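Local structure of pyoverdine biosynthesis protein PvcB (Pseudomonas aeruginosa, 4YLM) at residues Thr120-Gln125 / Arg276-Ala281. The protein catalyses the iron- and 2-oxoglutarate-dependent oxidation of tyrosine isonitrile to its 2,3-unsaturated derivative, a step in the biosynthesis of paerucumarin. Sequence-based numbering, arbitrary orientation.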
ATOM      1  N   THR A 120       5.219  -7.530  25.665  1.00 36.03           N
ATOM      2  CA  THR A 120       4.758  -7.360  24.290  1.00 36.91           C
ATOM      3  C   THR A 120       5.882  -7.688  23.307  1.00 31.93           C
ATOM      4  O   THR A 120       7.058  -7.459  23.595  1.00 32.51           O
ATOM      5  CB  THR A 120       4.251  -5.934  24.015  1.00 40.48           C
ATOM      6  OG1 THR A 120       5.348  -5.022  24.096  1.00 44.25           O
ATOM      7  CG2 THR A 120       3.194  -5.535  25.027  1.00 40.59           C
ATOM      8  N   VAL A 121       5.503  -8.225  22.151  1.00 30.89           N
ATOM      9  CA  VAL A 121       6.453  -8.727  21.160  1.00 28.77           C
ATOM     10  C   VAL A 121       6.465  -7.789  19.946  1.00 27.72           C
ATOM     11  O   VAL A 121       5.417  -7.500  19.370  1.00 29.07           O
ATOM     12  CB  VAL A 121       6.079 -10.187  20.746  1.00 28.05           C
ATOM     13  CG1 VAL A 121       7.002 -10.707  19.662  1.00 23.91           C
ATOM     14  CG2 VAL A 121       6.106 -11.114  21.973  1.00 30.99           C
ATOM     15  N   PRO A 122       7.647  -7.285  19.567  1.00 24.65           N
ATOM     16  CA  PRO A 122       7.684  -6.359  18.430  1.00 25.14           C
ATOM     17  C   PRO A 122       7.469  -7.103  17.117  1.00 26.53           C
ATOM     18  O   PRO A 122       7.922  -8.235  16.999  1.00 22.71           O
ATOM     19  CB  PRO A 122       9.105  -5.808  18.479  1.00 25.13           C
ATOM     20  CG  PRO A 122       9.910  -6.926  19.089  1.00 27.12           C
ATOM     21  CD  PRO A 122       8.992  -7.586  20.094  1.00 26.29           C
ATOM     22  N   GLU A 123       6.800  -6.481  16.144  1.00 25.61           N
ATOM     23  CA  GLU A 123       6.670  -7.119  14.833  1.00 23.30           C
ATOM     24  C   GLU A 123       7.957  -7.011  14.017  1.00 21.78           C
ATOM     25  O   GLU A 123       8.360  -7.970  13.365  1.00 21.84           O
ATOM     26  CB  GLU A 123       5.473  -6.562  14.033  1.00 22.00           C
ATOM     27  CG  GLU A 123       5.335  -7.215  12.643  1.00 22.21           C
ATOM     28  CD  GLU A 123       4.010  -6.905  11.947  1.00 27.54           C
ATOM     29  OE1 GLU A 123       3.310  -5.961  12.374  1.00 26.28           O
ATOM     30  OE2 GLU A 123       3.674  -7.612  10.970  1.00 22.40           O
ATOM     31  N   PHE A 124       8.599  -5.846  14.051  1.00 19.99           N
ATOM     32  CA  PHE A 124       9.784  -5.601  13.234  1.00 21.41           C
ATOM     33  C   PHE A 124      10.999  -5.189  14.052  1.00 24.60           C
ATOM     34  O   PHE A 124      10.879  -4.478  15.069  1.00 22.89           O
ATOM     35  CB  PHE A 124       9.538  -4.466  12.222  1.00 22.86           C
ATOM     36  CG  PHE A 124       8.378  -4.706  11.282  1.00 22.88           C
ATOM     37  CD1 PHE A 124       8.427  -5.720  10.326  1.00 21.92           C
ATOM     38  CD2 PHE A 124       7.244  -3.905  11.349  1.00 24.22           C
ATOM     39  CE1 PHE A 124       7.339  -5.933   9.448  1.00 23.59           C
ATOM     40  CE2 PHE A 124       6.160  -4.109  10.480  1.00 26.21           C
ATOM     41  CZ  PHE A 124       6.211  -5.121   9.534  1.00 22.43           C
ATOM     42  N   GLN A 125      12.169  -5.604  13.564  1.00 21.79           N
ATOM     43  CA  GLN A 125      13.442  -4.987  13.927  1.00 23.57           C
ATOM     44  C   GLN A 125      13.848  -4.081  12.760  1.00 24.91           C
ATOM     45  O   GLN A 125      13.791  -4.493  11.605  1.00 23.00           O
ATOM     46  CB  GLN A 125      14.532  -6.054  14.132  1.00 22.29           C
ATOM     47  CG  GLN A 125      14.214  -7.146  15.157  1.00 26.20           C
ATOM     48  CD  GLN A 125      14.944  -8.453  14.848  1.00 34.44           C
ATOM     49  OE1 GLN A 125      14.967  -8.904  13.703  1.00 38.26           O
ATOM     50  NE2 GLN A 125      15.561  -9.047  15.858  1.00 32.63           N
ATOM     51  N   ARG A 276      19.542  -0.434  16.498  1.00 26.18           N
ATOM     52  CA  ARG A 276      18.307  -1.193  16.332  1.00 24.73           C
ATOM     53  C   ARG A 276      17.114  -0.537  17.016  1.00 27.11           C
ATOM     54  O   ARG A 276      17.207  -0.098  18.171  1.00 26.13           O
ATOM     55  CB  ARG A 276      18.464  -2.618  16.864  1.00 22.30           C
ATOM     56  CG  ARG A 276      17.193  -3.465  16.696  1.00 24.36           C
ATOM     57  CD  ARG A 276      17.048  -4.476  17.827  1.00 28.69           C
ATOM     58  NE  ARG A 276      16.713  -3.827  19.090  1.00 28.20           N
ATOM     59  CZ  ARG A 276      16.808  -4.418  20.279  1.00 29.84           C
ATOM     60  NH1 ARG A 276      17.234  -5.665  20.366  1.00 30.38           N
ATOM     61  NH2 ARG A 276      16.487  -3.756  21.384  1.00 30.08           N
ATOM     62  N   VAL A 277      15.993  -0.498  16.297  1.00 25.05           N
ATOM     63  CA  VAL A 277      14.714  -0.018  16.811  1.00 20.53           C
ATOM     64  C   VAL A 277      13.661  -1.112  16.617  1.00 28.37           C
ATOM     65  O   VAL A 277      13.639  -1.782  15.577  1.00 22.98           O
ATOM     66  CB  VAL A 277      14.273   1.259  16.060  1.00 25.39           C
ATOM     67  CG1 VAL A 277      12.903   1.762  16.570  1.00 19.48           C
ATOM     68  CG2 VAL A 277      15.353   2.349  16.183  1.00 23.51           C
ATOM     69  N   HIS A 278      12.814  -1.311  17.625  1.00 24.29           N
ATOM     70  CA  HIS A 278      11.713  -2.259  17.546  1.00 24.75           C
ATOM     71  C   HIS A 278      10.427  -1.524  17.165  1.00 23.86           C
ATOM     72  O   HIS A 278      10.193  -0.413  17.634  1.00 24.62           O
ATOM     73  CB  HIS A 278      11.507  -2.938  18.900  1.00 25.79           C
ATOM     74  CG  HIS A 278      12.441  -4.078  19.163  1.00 29.20           C
ATOM     75  ND1 HIS A 278      12.997  -4.309  20.402  1.00 27.85           N
ATOM     76  CD2 HIS A 278      12.879  -5.080  18.362  1.00 26.82           C
ATOM     77  CE1 HIS A 278      13.748  -5.397  20.351  1.00 28.27           C
ATOM     78  NE2 HIS A 278      13.698  -5.880  19.123  1.00 28.59           N
ATOM     79  N   ILE A 279       9.597  -2.145  16.328  1.00 25.61           N
ATOM     80  CA  ILE A 279       8.302  -1.567  15.953  1.00 22.91           C
ATOM     81  C   ILE A 279       7.217  -2.522  16.400  1.00 24.57           C
ATOM     82  O   ILE A 279       7.278  -3.711  16.097  1.00 23.79           O
ATOM     83  CB  ILE A 279       8.180  -1.367  14.430  1.00 20.79           C
ATOM     84  CG1 ILE A 279       9.409  -0.632  13.881  1.00 21.57           C
ATOM     85  CG2 ILE A 279       6.841  -0.671  14.067  1.00 21.04           C
ATOM     86  CD1 ILE A 279       9.545   0.793  14.352  1.00 25.31           C
ATOM     87  N   HIS A 280       6.225  -2.007  17.117  1.00 22.78           N
ATOM     88  CA  HIS A 280       5.122  -2.825  17.599  1.00 23.29           C
ATOM     89  C   HIS A 280       4.319  -3.379  16.430  1.00 25.30           C
ATOM     90  O   HIS A 280       4.293  -2.789  15.352  1.00 24.38           O
ATOM     91  CB  HIS A 280       4.177  -1.980  18.458  1.00 25.67           C
ATOM     92  CG  HIS A 280       4.592  -1.869  19.893  1.00 27.96           C
ATOM     93  ND1 HIS A 280       4.675  -2.961  20.731  1.00 29.42           N
ATOM     94  CD2 HIS A 280       4.935  -0.793  20.641  1.00 28.66           C
ATOM     95  CE1 HIS A 280       5.049  -2.562  21.933  1.00 28.12           C
ATOM     96  NE2 HIS A 280       5.205  -1.250  21.907  1.00 27.07           N
ATOM     97  N   ALA A 281       3.675  -4.512  16.661  1.00 25.25           N
ATOM     98  CA  ALA A 281       2.614  -4.997  15.784  1.00 26.45           C
ATOM     99  C   ALA A 281       1.422  -4.032  15.829  1.00 29.50           C
ATOM    100  O   ALA A 281       1.388  -3.115  16.655  1.00 26.62           O
ATOM    101  CB  ALA A 281       2.185  -6.416  16.216  1.00 27.79           C
TER
HETATM  102  O   HOH W   1       3.789  -5.404  19.462  1.00 29.43           O
HETATM  103  O   HOH W   2       3.907  -3.175  12.718  1.00 26.72           O
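Phe124 and Ile279 exchange a pair of backbone hydrogen bonds. Phe124 N gives one to Ile279 O (3.2 Å). Ile279 N returns the other to Phe124 O (2.9 Å). Ile279 O takes a second, weak bond from Glu123 N, bent to 128° at the hydrogen. Glu123 and Phe124 thus both stand opposite Ile279, a classic beta bulge, placed where the chain turns a corner between 120-122 and the strand that follows.

Ahead of the bulge, a water takes the place of a direct bond between Val121 O and Ala281 N, donating to the first and accepting from the second, and also hydrogen-bonds His280 ND1. A second water, beside the bulge, donates to both His280 O and Glu123 OE1, bridging backbone and carboxylate. Glu123 CG lies anti to the backbone N (chi1 179°) and over the centre of the Phe124 ring, and OE2 forms a salt bridge with Arg53 of helix 45-55.

The paired strands belong to the core sheet of a TauD/TfdA-type, cupin-fold oxygenase, and at Gln125 and His278 they border the metal site. Gln125 NE2 and His278 NE2 both hydrogen-bond OD2 of Asp114, an expected iron ligand, so they form a second shell that probably orients its carboxylate. His278 ND1 is hydrogen-bonded to Trp85 NE1, so both ring nitrogens have a partner. The imidazole is sandwiched: Pro122 CG makes a CH-pi contact on one face, 3.8 Å from the ring centroid, while Arg276 NE lies over the opposite face, likewise offset toward the rim. Gln125 CG meets the ring edge, 4.0 Å from His278 CD2, with amide and imidazole nearly coplanar.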